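Side-chain contacts in extracellular solute-binding protein family 5 (Brucella melitensis, PDB 4ONY), which probably captures peptides or related solutes in the periplasm and hands them to an ABC transporter for uptake into the cell: residues H466-D469 and Q475-Q478; D423-A426 and K432-A435; F337-S342 and A449-R454; V519-V524 and G554-P559; L361-R366 and V550-D555. All blocks are in the same frame, centred on the assembly; numbering follows the deposited sequence.

Contact 1. Residues H466-D469 and Q475-Q478; sequences HTVD and QRLQ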
# COMPACT_ATOMS: atom_id res chain seq x y z
N HIS A 466 -20.22 16.85 10.93
CA HIS A 466 -21.06 17.09 9.79
C HIS A 466 -20.80 16.01 8.74
O HIS A 466 -19.70 15.95 8.17
CB HIS A 466 -20.67 18.47 9.26
CG HIS A 466 -21.54 18.94 8.13
ND1 HIS A 466 -21.04 19.23 6.88
CD2 HIS A 466 -22.87 19.10 8.05
CE1 HIS A 466 -22.03 19.55 6.07
NE2 HIS A 466 -23.15 19.50 6.77
N THR A 467 -21.76 15.12 8.51
CA THR A 467 -21.60 14.08 7.50
C THR A 467 -22.03 14.59 6.13
O THR A 467 -23.08 15.19 5.99
CB THR A 467 -22.35 12.77 7.82
OG1 THR A 467 -21.62 12.08 8.81
CG2 THR A 467 -22.36 11.79 6.58
N VAL A 468 -21.18 14.35 5.13
CA VAL A 468 -21.36 14.84 3.77
C VAL A 468 -21.24 13.60 2.86
O VAL A 468 -20.42 12.72 3.10
CB VAL A 468 -20.29 15.93 3.47
CG1 VAL A 468 -20.39 16.49 2.06
CG2 VAL A 468 -20.42 17.09 4.44
N ASP A 469 -22.08 13.51 1.84
CA ASP A 469 -22.04 12.39 0.94
C ASP A 469 -20.75 12.44 0.12
O ASP A 469 -20.10 13.48 0.01
CB ASP A 469 -23.24 12.39 -0.00
CG ASP A 469 -24.54 12.04 0.71
OD1 ASP A 469 -24.52 11.12 1.56
OD2 ASP A 469 -25.58 12.68 0.41
N GLN A 475 -15.53 17.15 -3.36
CA GLN A 475 -15.51 18.58 -3.77
C GLN A 475 -14.81 19.44 -2.70
O GLN A 475 -14.00 20.32 -3.02
CB GLN A 475 -16.94 19.13 -4.05
CG GLN A 475 -17.58 18.65 -5.35
CD GLN A 475 -19.04 19.13 -5.51
OE1 GLN A 475 -19.68 19.59 -4.57
NE2 GLN A 475 -19.57 18.98 -6.68
N ARG A 476 -15.10 19.19 -1.44
CA ARG A 476 -14.46 19.93 -0.32
C ARG A 476 -12.99 19.55 -0.09
O ARG A 476 -12.17 20.41 0.29
CB ARG A 476 -15.35 19.79 0.94
CG ARG A 476 -16.65 20.61 0.78
CD ARG A 476 -17.59 20.55 1.96
NE ARG A 476 -16.96 21.10 3.15
CZ ARG A 476 -17.54 21.19 4.35
NH1 ARG A 476 -18.77 20.69 4.54
NH2 ARG A 476 -16.87 21.70 5.41
N LEU A 477 -12.65 18.28 -0.30
CA LEU A 477 -11.26 17.85 -0.22
C LEU A 477 -10.41 18.62 -1.24
O LEU A 477 -9.31 19.08 -0.97
CB LEU A 477 -11.13 16.36 -0.53
CG LEU A 477 -11.34 15.37 0.61
CD1 LEU A 477 -10.89 13.95 0.22
CD2 LEU A 477 -10.63 15.83 1.85
N GLN A 478 -10.96 18.75 -2.43
CA GLN A 478 -10.26 19.38 -3.52
C GLN A 478 -9.76 20.79 -3.20
O GLN A 478 -8.67 21.17 -3.65
CB GLN A 478 -11.20 19.39 -4.76
CG GLN A 478 -10.67 20.16 -5.94
CD GLN A 478 -9.76 19.34 -6.82
OE1 GLN A 478 -9.48 18.16 -6.57
NE2 GLN A 478 -9.30 19.97 -7.88
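Arg476 bridges helix 470-478 to His466 and Val468, which lie at the end of strand 462-467 and just beyond it. Along 475-478 the approach comes at this second residue: the CA atoms of Arg476 and Val468 are 9.5 Å apart, a gap spanned here by the long arginine side chain. Arg476 leaves the helix with CG anti to the carbonyl carbon, runs extended at chi2 and bends at chi3 (62°). The arginine side chain crosses those of His466 and Val468 at about a right angle. NH1 does the touching. It lies 3.6 Å from His466 ND1, at the edge of the imidazole and near its plane, too far for a direct bond. The ring and guanidinium planes are 40° apart, so the two groups neither stack nor are coplanar. Val468 CG2 meets the same nitrogen, approaching the guanidinium obliquely, with 4.0 Å between CG2 and Arg476 NH1. The other guanidinium nitrogens settle the orientation: NH2 forms a salt bridge with Glu437 and NE bonds to the carbonyl of Asp481, which holds the group against rotation. A positive charge so close would tend to favour the neutral form of His466, although Glu437, which also touches it, would counter this. Leu477, next along, packs on Arg441, Tyr482 and Phe516. In the sheet, strand 462-467 is outermost beside parallel strand 435-440, and helix 470-478 forms the crossover of a beta-alpha-beta unit, leading over 435-440 to strand 484-489.

Contact 2. Residues D423-A426 and K432-A435; sequences DGMA and KPFA
Ala426 meets Phe434 through a backbone bond that joins a small beta hairpin to the chain running on into strand 435-440. The hairpin pairs strands 420-422 and 425-427 antiparallel, and a cis peptide precedes Gly424 in its tight turn. On the packed side, Phe434 N donates to Ala426 O at 2.9 Å. The N-H points nearly straight at the oxygen (163°), and the donor is tilted 19° from the carbonyl plane. Phe434 CB sits beside the same oxygen, 3.6 Å from Ala426 O, while the two CB atoms of Ala426 and Phe434 approach to 4.3 Å. The phenyl ring itself does not lie on Ala426: with CG anti to the backbone N (chi1 -167°), it is carried off to meet Phe419 edge-to-face and to rest against Ile321 and Ile461. Ala426 packs on Ile461 as well and is tied through its backbone to Gly460, so this half of the contact is buried and held from several directions. The other half lies toward solvent. The Lys432 side chain starts away from 423-426, and its NZ bonds to Thr430 within the connecting loop. Met425 and Pro433 lie side by side there, pointing the same way, joined by apolar contact alone. The thioether reaches the pyrrolidine by its sulfur and not by its methyl, which a bend at the last torsion of Met425 turns aside: Met425 SD is 3.8 Å from Pro433 CB and 3.9 Å from Pro433 CG.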
# COMPACT_ATOMS: atom_id res chain seq x y z
N ASP A 423 -15.68 29.91 32.37
CA ASP A 423 -16.62 28.80 32.57
C ASP A 423 -17.66 28.61 31.46
O ASP A 423 -18.14 29.57 30.83
CB ASP A 423 -17.33 28.95 33.94
N GLY A 424 -17.92 27.37 31.11
CA GLY A 424 -16.92 26.31 31.13
C GLY A 424 -16.56 26.11 29.66
O GLY A 424 -16.98 25.15 29.02
N MET A 425 -15.85 27.08 29.11
CA MET A 425 -15.44 27.05 27.74
C MET A 425 -13.95 27.23 27.65
O MET A 425 -13.33 27.93 28.43
CB MET A 425 -16.10 28.16 26.94
CG MET A 425 -17.59 27.95 26.74
SD MET A 425 -18.26 29.29 25.79
CE MET A 425 -18.27 30.60 27.02
N ALA A 426 -13.39 26.60 26.64
CA ALA A 426 -12.04 26.91 26.20
C ALA A 426 -12.12 28.11 25.28
O ALA A 426 -12.88 28.09 24.31
CB ALA A 426 -11.47 25.75 25.44
N LYS A 432 -12.35 34.04 21.20
CA LYS A 432 -13.56 33.37 20.76
C LYS A 432 -13.67 32.03 21.43
O LYS A 432 -12.67 31.33 21.56
CB LYS A 432 -13.58 33.10 19.25
CG LYS A 432 -13.59 34.33 18.39
CD LYS A 432 -14.14 34.06 16.99
CE LYS A 432 -13.11 33.59 16.00
NZ LYS A 432 -11.85 34.40 15.98
N PRO A 433 -14.87 31.62 21.82
CA PRO A 433 -14.98 30.22 22.23
C PRO A 433 -14.46 29.25 21.15
O PRO A 433 -14.71 29.46 19.95
CB PRO A 433 -16.49 30.03 22.46
CG PRO A 433 -16.98 31.41 22.76
CD PRO A 433 -16.16 32.29 21.85
N PHE A 434 -13.67 28.26 21.56
CA PHE A 434 -12.97 27.40 20.59
C PHE A 434 -13.95 26.36 20.06
O PHE A 434 -14.55 25.61 20.83
CB PHE A 434 -11.75 26.72 21.23
CG PHE A 434 -10.82 26.09 20.23
CD1 PHE A 434 -10.29 26.83 19.20
CD2 PHE A 434 -10.46 24.77 20.32
CE1 PHE A 434 -9.41 26.28 18.26
CE2 PHE A 434 -9.57 24.20 19.41
CZ PHE A 434 -9.05 24.94 18.36
N ALA A 435 -14.08 26.32 18.75
CA ALA A 435 -15.02 25.46 18.09
C ALA A 435 -14.51 25.09 16.70
O ALA A 435 -13.83 25.88 16.07
CB ALA A 435 -16.34 26.17 17.97

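Contact 3. Residues F337-S342 and A449-R454; sequences FEWANS and ALAYQR
Trp339 sets CZ3 and CH2 of its six-membered ring against Ala451 and Arg454, linking helix 337-344 to helix 443-458. With CG anti to the backbone N (chi1 -175°), the indole stands off its own helix, and these two carbons make the contact. Trp339 CZ3 comes 4.1 Å from Ala451 CB, an apolar contact. Arg454, about one helical turn on, meets the same ring atoms in one of its two conformers, so this contact is less certain: NH2 lies 3.6 Å from Trp339 CH2, near the plane of the guanidinium. That plane and the indole are 69° apart, and the nitrogen reaches the ring obliquely, so this is not a stacked pair. In the same conformer a bend at chi3 folds the Arg454 chain back, laying one guanidinium face over Leu450 O and Ala451 CA of its own helix. Farther in, Tyr452 OH bonds to the carbonyl of Leu331. The contact is apolar at Ala451, while the charged Arg454, exposed and seen in two conformers, probably adds a less fixed one.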
# COMPACT_ATOMS: atom_id res chain seq x y z
N PHE A 337 -7.96 6.36 22.96
CA PHE A 337 -7.96 5.16 22.19
C PHE A 337 -8.40 3.95 23.01
O PHE A 337 -9.10 3.06 22.50
CB PHE A 337 -6.61 4.84 21.55
CG PHE A 337 -6.58 3.47 20.92
CD1 PHE A 337 -7.39 3.17 19.85
CD2 PHE A 337 -5.76 2.47 21.42
CE1 PHE A 337 -7.41 1.89 19.28
CE2 PHE A 337 -5.74 1.19 20.83
CZ PHE A 337 -6.56 0.91 19.76
N GLU A 338 -7.95 3.88 24.25
CA GLU A 338 -8.20 2.68 25.05
C GLU A 338 -9.69 2.52 25.33
O GLU A 338 -10.23 1.41 25.24
CB GLU A 338 -7.37 2.67 26.33
CG GLU A 338 -5.87 2.41 26.12
CD GLU A 338 -5.17 3.51 25.35
OE1 GLU A 338 -5.41 4.70 25.66
OE2 GLU A 338 -4.36 3.20 24.42
N TRP A 339 -10.38 3.62 25.58
CA TRP A 339 -11.83 3.55 25.67
C TRP A 339 -12.46 3.04 24.37
O TRP A 339 -13.34 2.16 24.39
CB TRP A 339 -12.45 4.90 26.05
CG TRP A 339 -13.95 4.78 26.26
CD1 TRP A 339 -14.58 4.48 27.44
CD2 TRP A 339 -14.98 4.90 25.27
NE1 TRP A 339 -15.95 4.40 27.25
CE2 TRP A 339 -16.23 4.66 25.93
CE3 TRP A 339 -14.99 5.17 23.89
CZ2 TRP A 339 -17.47 4.66 25.24
CZ3 TRP A 339 -16.23 5.18 23.20
CH2 TRP A 339 -17.44 4.94 23.88
N ALA A 340 -12.04 3.61 23.24
CA ALA A 340 -12.64 3.29 21.97
C ALA A 340 -12.40 1.82 21.62
O ALA A 340 -13.30 1.09 21.13
CB ALA A 340 -12.10 4.19 20.88
N ASN A 341 -11.18 1.36 21.88
CA ASN A 341 -10.85 0.00 21.49
C ASN A 341 -11.77 -0.95 22.27
O ASN A 341 -12.39 -1.89 21.72
CB ASN A 341 -9.37 -0.29 21.77
CG ASN A 341 -8.82 -1.47 20.96
OD1 ASN A 341 -9.41 -1.89 19.97
ND2 ASN A 341 -7.71 -2.02 21.41
N SER A 342 -11.84 -0.69 23.56
CA SER A 342 -12.55 -1.57 24.46
C SER A 342 -14.05 -1.59 24.18
O SER A 342 -14.66 -2.65 24.13
CB SER A 342 -12.28 -1.13 25.90
OG SER A 342 -12.99 -2.01 26.75
N ALA A 449 -15.66 9.97 15.49
CA ALA A 449 -15.67 11.41 15.69
C ALA A 449 -16.49 11.78 16.95
O ALA A 449 -16.10 12.67 17.71
CB ALA A 449 -16.23 12.10 14.49
N LEU A 450 -17.60 11.08 17.14
CA LEU A 450 -18.43 11.25 18.33
C LEU A 450 -17.63 10.96 19.57
O LEU A 450 -17.77 11.65 20.54
CB LEU A 450 -19.67 10.34 18.29
CG LEU A 450 -20.81 10.88 17.40
CD1 LEU A 450 -21.83 9.78 17.07
CD2 LEU A 450 -21.53 12.05 18.09
N ALA A 451 -16.82 9.91 19.55
CA ALA A 451 -16.02 9.57 20.71
C ALA A 451 -14.98 10.68 20.99
O ALA A 451 -14.81 11.07 22.13
CB ALA A 451 -15.36 8.22 20.54
N TYR A 452 -14.34 11.20 19.95
CA TYR A 452 -13.36 12.26 20.12
C TYR A 452 -14.07 13.55 20.62
O TYR A 452 -13.57 14.23 21.53
CB TYR A 452 -12.66 12.53 18.79
CG TYR A 452 -11.45 13.42 18.78
CD1 TYR A 452 -10.64 13.58 19.90
CD2 TYR A 452 -11.04 14.03 17.61
CE1 TYR A 452 -9.51 14.39 19.89
CE2 TYR A 452 -9.89 14.81 17.56
CZ TYR A 452 -9.11 15.01 18.73
OH TYR A 452 -7.95 15.78 18.70
N GLN A 453 -15.21 13.85 20.03
CA GLN A 453 -16.04 14.96 20.50
C GLN A 453 -16.37 14.94 21.99
O GLN A 453 -16.31 16.00 22.62
CB GLN A 453 -17.35 15.05 19.71
CG GLN A 453 -18.37 16.05 20.29
CD GLN A 453 -19.70 15.89 19.60
OE1 GLN A 453 -20.33 14.86 19.71
NE2 GLN A 453 -20.07 16.86 18.79
N ARG A 454 -16.70 13.77 22.55
CA ARG A 454 -16.97 13.69 23.99
C ARG A 454 -15.73 14.17 24.79
O ARG A 454 -15.87 14.97 25.74
CB ARG A 454 -17.49 12.31 24.39
CG ARG A 454 -18.94 12.07 23.90
CD ARG A 454 -19.62 10.77 24.39
NE ARG A 454 -19.01 9.52 23.87
CZ ARG A 454 -19.33 8.98 22.68
NH1 ARG A 454 -20.21 9.58 21.89
NH2 ARG A 454 -18.78 7.86 22.27

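Contact 4. Residues V519-V524 and G554-P559; sequences VADPAV and GDYYVP
A buried CH-pi contact, with two waters at its polar end, joins Val519 to Tyr556 between the lead-in to helix 522-533 and the link from helix 537-553 to strand 557-562. Val519 CG2 sits 3.5 Å from the centroid of the Tyr556 ring and only 6° off its normal, while CG1 leans toward the phenol end, 3.9 Å from Tyr556 CZ. Gly554 O lies over the centre of the opposite face, so the ring is sandwiched between a methyl and a carbonyl oxygen. The phenol oxygen reaches the other segment through water. One water accepts from Ala520 N and lies 2.8 Å from Tyr556 OH. The second sits at the ring edge, in plane, 2.6 Å from Tyr556 OH, and donates to Asp521 OD2. Asp521 thus divides its carboxylate: OD2 takes the water, and OD1 accepts from Ala523 N at 2.9 Å, met from above the carboxylate plane. Val524 packs on Leu547 and Val550. The Ala523 N to Asp521 OD1 bond caps helix 522-533 and closes an Asx turn, with OD2 linked through water to Tyr556.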
# COMPACT_ATOMS: atom_id res chain seq x y z
N VAL A 519 0.88 20.78 5.12
CA VAL A 519 2.27 20.83 5.59
C VAL A 519 3.12 21.65 4.61
O VAL A 519 3.00 21.45 3.38
CB VAL A 519 2.83 19.41 5.72
CG1 VAL A 519 4.27 19.44 6.22
CG2 VAL A 519 1.97 18.62 6.68
N ALA A 520 3.93 22.56 5.13
CA ALA A 520 4.92 23.33 4.35
C ALA A 520 6.07 23.75 5.24
O ALA A 520 6.04 24.79 5.90
CB ALA A 520 4.30 24.57 3.68
N ASP A 521 7.09 22.92 5.27
CA ASP A 521 8.16 23.05 6.24
C ASP A 521 9.41 22.63 5.50
O ASP A 521 9.50 21.52 5.00
CB ASP A 521 7.93 22.14 7.43
CG ASP A 521 8.98 22.31 8.53
OD1 ASP A 521 10.05 22.88 8.27
OD2 ASP A 521 8.74 21.82 9.66
N PRO A 522 10.39 23.53 5.44
CA PRO A 522 11.64 23.11 4.81
C PRO A 522 12.27 21.85 5.41
O PRO A 522 13.04 21.18 4.72
CB PRO A 522 12.56 24.32 5.04
CG PRO A 522 11.63 25.49 5.27
CD PRO A 522 10.40 24.93 5.90
N ALA A 523 12.03 21.53 6.68
CA ALA A 523 12.62 20.29 7.24
C ALA A 523 11.99 19.08 6.60
O ALA A 523 12.67 18.08 6.32
CB ALA A 523 12.47 20.24 8.76
N VAL A 524 10.68 19.14 6.34
CA VAL A 524 9.99 18.03 5.69
C VAL A 524 10.56 17.88 4.29
O VAL A 524 10.93 16.79 3.86
CB VAL A 524 8.46 18.27 5.61
CG1 VAL A 524 7.80 17.30 4.64
CG2 VAL A 524 7.80 18.20 6.99
N GLY A 554 5.06 17.63 14.21
CA GLY A 554 4.16 18.66 13.75
C GLY A 554 2.71 18.47 14.19
O GLY A 554 1.90 19.36 13.97
N ASP A 555 2.36 17.32 14.75
CA ASP A 555 0.96 16.98 15.05
C ASP A 555 0.01 17.40 13.90
O ASP A 555 -0.98 18.12 14.08
CB ASP A 555 0.54 17.56 16.39
CG ASP A 555 1.26 16.90 17.54
OD1 ASP A 555 0.78 15.81 17.99
OD2 ASP A 555 2.29 17.44 17.98
N TYR A 556 0.32 16.88 12.70
CA TYR A 556 -0.54 17.10 11.55
C TYR A 556 -1.71 16.14 11.53
O TYR A 556 -2.78 16.51 11.07
CB TYR A 556 0.28 16.98 10.27
CG TYR A 556 1.43 17.98 10.19
CD1 TYR A 556 1.17 19.33 10.16
CD2 TYR A 556 2.73 17.58 10.16
CE1 TYR A 556 2.17 20.26 10.09
CE2 TYR A 556 3.75 18.49 10.05
CZ TYR A 556 3.49 19.83 10.01
OH TYR A 556 4.53 20.73 9.96
N TYR A 557 -1.49 14.93 12.05
CA TYR A 557 -2.49 13.91 12.25
C TYR A 557 -2.60 13.61 13.73
O TYR A 557 -1.62 13.77 14.48
CB TYR A 557 -2.11 12.61 11.53
CG TYR A 557 -2.35 12.55 10.03
CD1 TYR A 557 -1.90 13.55 9.19
CD2 TYR A 557 -3.00 11.49 9.45
CE1 TYR A 557 -2.08 13.46 7.82
CE2 TYR A 557 -3.19 11.41 8.10
CZ TYR A 557 -2.73 12.40 7.29
OH TYR A 557 -2.92 12.35 5.96
N VAL A 558 -3.79 13.21 14.18
CA VAL A 558 -3.96 12.51 15.45
C VAL A 558 -4.03 11.04 15.02
O VAL A 558 -5.03 10.61 14.46
CB VAL A 558 -5.26 12.86 16.16
CG1 VAL A 558 -5.35 12.14 17.50
CG2 VAL A 558 -5.39 14.38 16.34
N PRO A 559 -2.96 10.29 15.23
CA PRO A 559 -2.92 8.93 14.70
C PRO A 559 -3.92 8.04 15.45
O PRO A 559 -4.02 8.12 16.69
CB PRO A 559 -1.46 8.53 14.92
CG PRO A 559 -1.04 9.28 16.15
CD PRO A 559 -1.79 10.61 16.07
O HOH W 1 4.06 22.78 8.18
O HOH W 2 7.02 19.99 10.19

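Contact 5. Residues L361-R366 and V550-D555; sequences LSSVGR and VLISGD
A buried serine hydroxyl set against a methyl group is the odd feature here: Ser363 OG lies 3.7 Å from Ile552 CD1. The oxygen is not left without a polar partner, because it bonds to Asp548, one turn earlier on the helix that carries Ile552. Ser363 puts OG between its backbone N and carbonyl carbon (chi1 66°), the rotamer that turns the hydroxyl to the helix. Ile552 meets the loop with the end of its longer branch alone. CD1 touches both the serine oxygen and Val364, whose CG2 is 4.0 Å from Ile552 CD1. The two apolar side chains cross at about a right angle and touch methyl to methyl. The backbones stay well apart, Ser363 CA and Ile552 CA being 9.4 Å from each other, and side chains bridge the interval. The loop is shaped by its own bonds. Val364 N donates to Ser362 OG at 3.2 Å, and Arg366 N bonds to Ser363 O, also at 3.2 Å, with Gly365 at positive phi (75°) in the turn. Arg366 O is taken by Arg549, a second tie to helix 537-553. Val387 of helix 385-389 also packs on Ile552. In form this is an ST turn overlapping a type II beta turn, docked against helix 537-553 near its C-terminal end.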
# COMPACT_ATOMS: atom_id res chain seq x y z
N LEU A 361 10.94 1.26 9.22
CA LEU A 361 10.97 2.69 8.91
C LEU A 361 10.36 3.58 9.98
O LEU A 361 10.46 4.78 9.91
CB LEU A 361 10.31 2.94 7.55
CG LEU A 361 10.96 2.20 6.35
CD1 LEU A 361 10.24 2.52 5.04
CD2 LEU A 361 12.42 2.55 6.18
N SER A 362 9.67 3.00 10.96
CA SER A 362 9.12 3.77 12.07
C SER A 362 10.23 4.30 12.96
O SER A 362 11.14 3.54 13.35
CB SER A 362 8.22 2.88 12.94
OG SER A 362 7.81 3.57 14.11
N SER A 363 10.12 5.57 13.35
CA SER A 363 11.06 6.18 14.28
C SER A 363 10.74 5.95 15.74
O SER A 363 11.57 6.27 16.65
CB SER A 363 11.11 7.69 14.06
OG SER A 363 9.85 8.28 14.41
N VAL A 364 9.54 5.45 16.01
CA VAL A 364 9.02 5.40 17.40
C VAL A 364 9.80 4.39 18.26
O VAL A 364 10.05 3.28 17.85
CB VAL A 364 7.51 5.08 17.37
CG1 VAL A 364 6.95 4.90 18.77
CG2 VAL A 364 6.80 6.21 16.65
N GLY A 365 10.22 4.83 19.46
CA GLY A 365 10.95 3.97 20.38
C GLY A 365 12.40 3.75 19.96
O GLY A 365 13.08 2.85 20.45
N ARG A 366 12.87 4.54 19.02
CA ARG A 366 14.28 4.49 18.57
C ARG A 366 14.92 5.87 18.74
O ARG A 366 14.43 6.86 18.16
CB ARG A 366 14.32 4.11 17.10
CG ARG A 366 13.63 2.80 16.80
CD ARG A 366 13.70 2.48 15.34
NE ARG A 366 13.01 1.23 15.10
CZ ARG A 366 13.56 0.04 15.25
NH1 ARG A 366 14.87 -0.09 15.54
NH2 ARG A 366 12.82 -1.04 15.05
N VAL A 550 9.86 14.28 12.03
CA VAL A 550 9.39 15.63 11.76
C VAL A 550 7.86 15.70 11.67
O VAL A 550 7.23 16.67 12.17
CB VAL A 550 10.01 16.19 10.46
CG1 VAL A 550 9.41 17.56 10.14
CG2 VAL A 550 11.54 16.26 10.57
N LEU A 551 7.26 14.69 11.02
CA LEU A 551 5.85 14.66 10.81
C LEU A 551 5.08 14.44 12.13
O LEU A 551 4.09 15.14 12.40
CB LEU A 551 5.48 13.57 9.79
CG LEU A 551 5.93 13.76 8.36
CD1 LEU A 551 5.62 12.52 7.53
CD2 LEU A 551 5.27 14.98 7.71
N ILE A 552 5.56 13.52 12.94
CA ILE A 552 5.01 13.31 14.28
C ILE A 552 5.10 14.61 15.11
O ILE A 552 4.15 14.95 15.84
CB ILE A 552 5.73 12.20 15.03
CG1 ILE A 552 5.44 10.84 14.39
CG2 ILE A 552 5.31 12.17 16.52
CD1 ILE A 552 6.44 9.75 14.76
N SER A 553 6.24 15.31 15.00
CA SER A 553 6.52 16.50 15.80
C SER A 553 5.69 17.71 15.37
O SER A 553 5.61 18.69 16.10
CB SER A 553 8.00 16.85 15.76
OG SER A 553 8.79 15.83 16.36
N GLY A 554 5.06 17.63 14.21
CA GLY A 554 4.16 18.66 13.75
C GLY A 554 2.71 18.47 14.19
O GLY A 554 1.90 19.36 13.97
N ASP A 555 2.36 17.32 14.75
CA ASP A 555 0.96 16.98 15.05
C ASP A 555 0.01 17.40 13.90
O ASP A 555 -0.98 18.12 14.08
CB ASP A 555 0.54 17.56 16.39
CG ASP A 555 1.26 16.90 17.54
OD1 ASP A 555 0.78 15.81 17.99
OD2 ASP A 555 2.29 17.44 17.98

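In the fold
Following the chain, 337-342 opens contact 3 and 361-366 opens contact 5. Contact 2 then opens and closes a short loop inside both. Contact 3 closes at 449-454, before contact 5 does, so those two cross. Contact 1 comes next, a local closure from strand 462-467 to the helix after it, nested within contact 5. Contact 4 opens at 519-524; contact 5 closes at 550-555 and contact 4 at 554-559, sharing Gly554 and Asp555. These two are neighbours, their centres about 10 Å apart, touching where Tyr556 meets Leu551 O. Tyr452 against Val558 ties helix 443-458 to strand 557-562 of the mixed sheet, while helices 522-533 and 537-553 pack on each other.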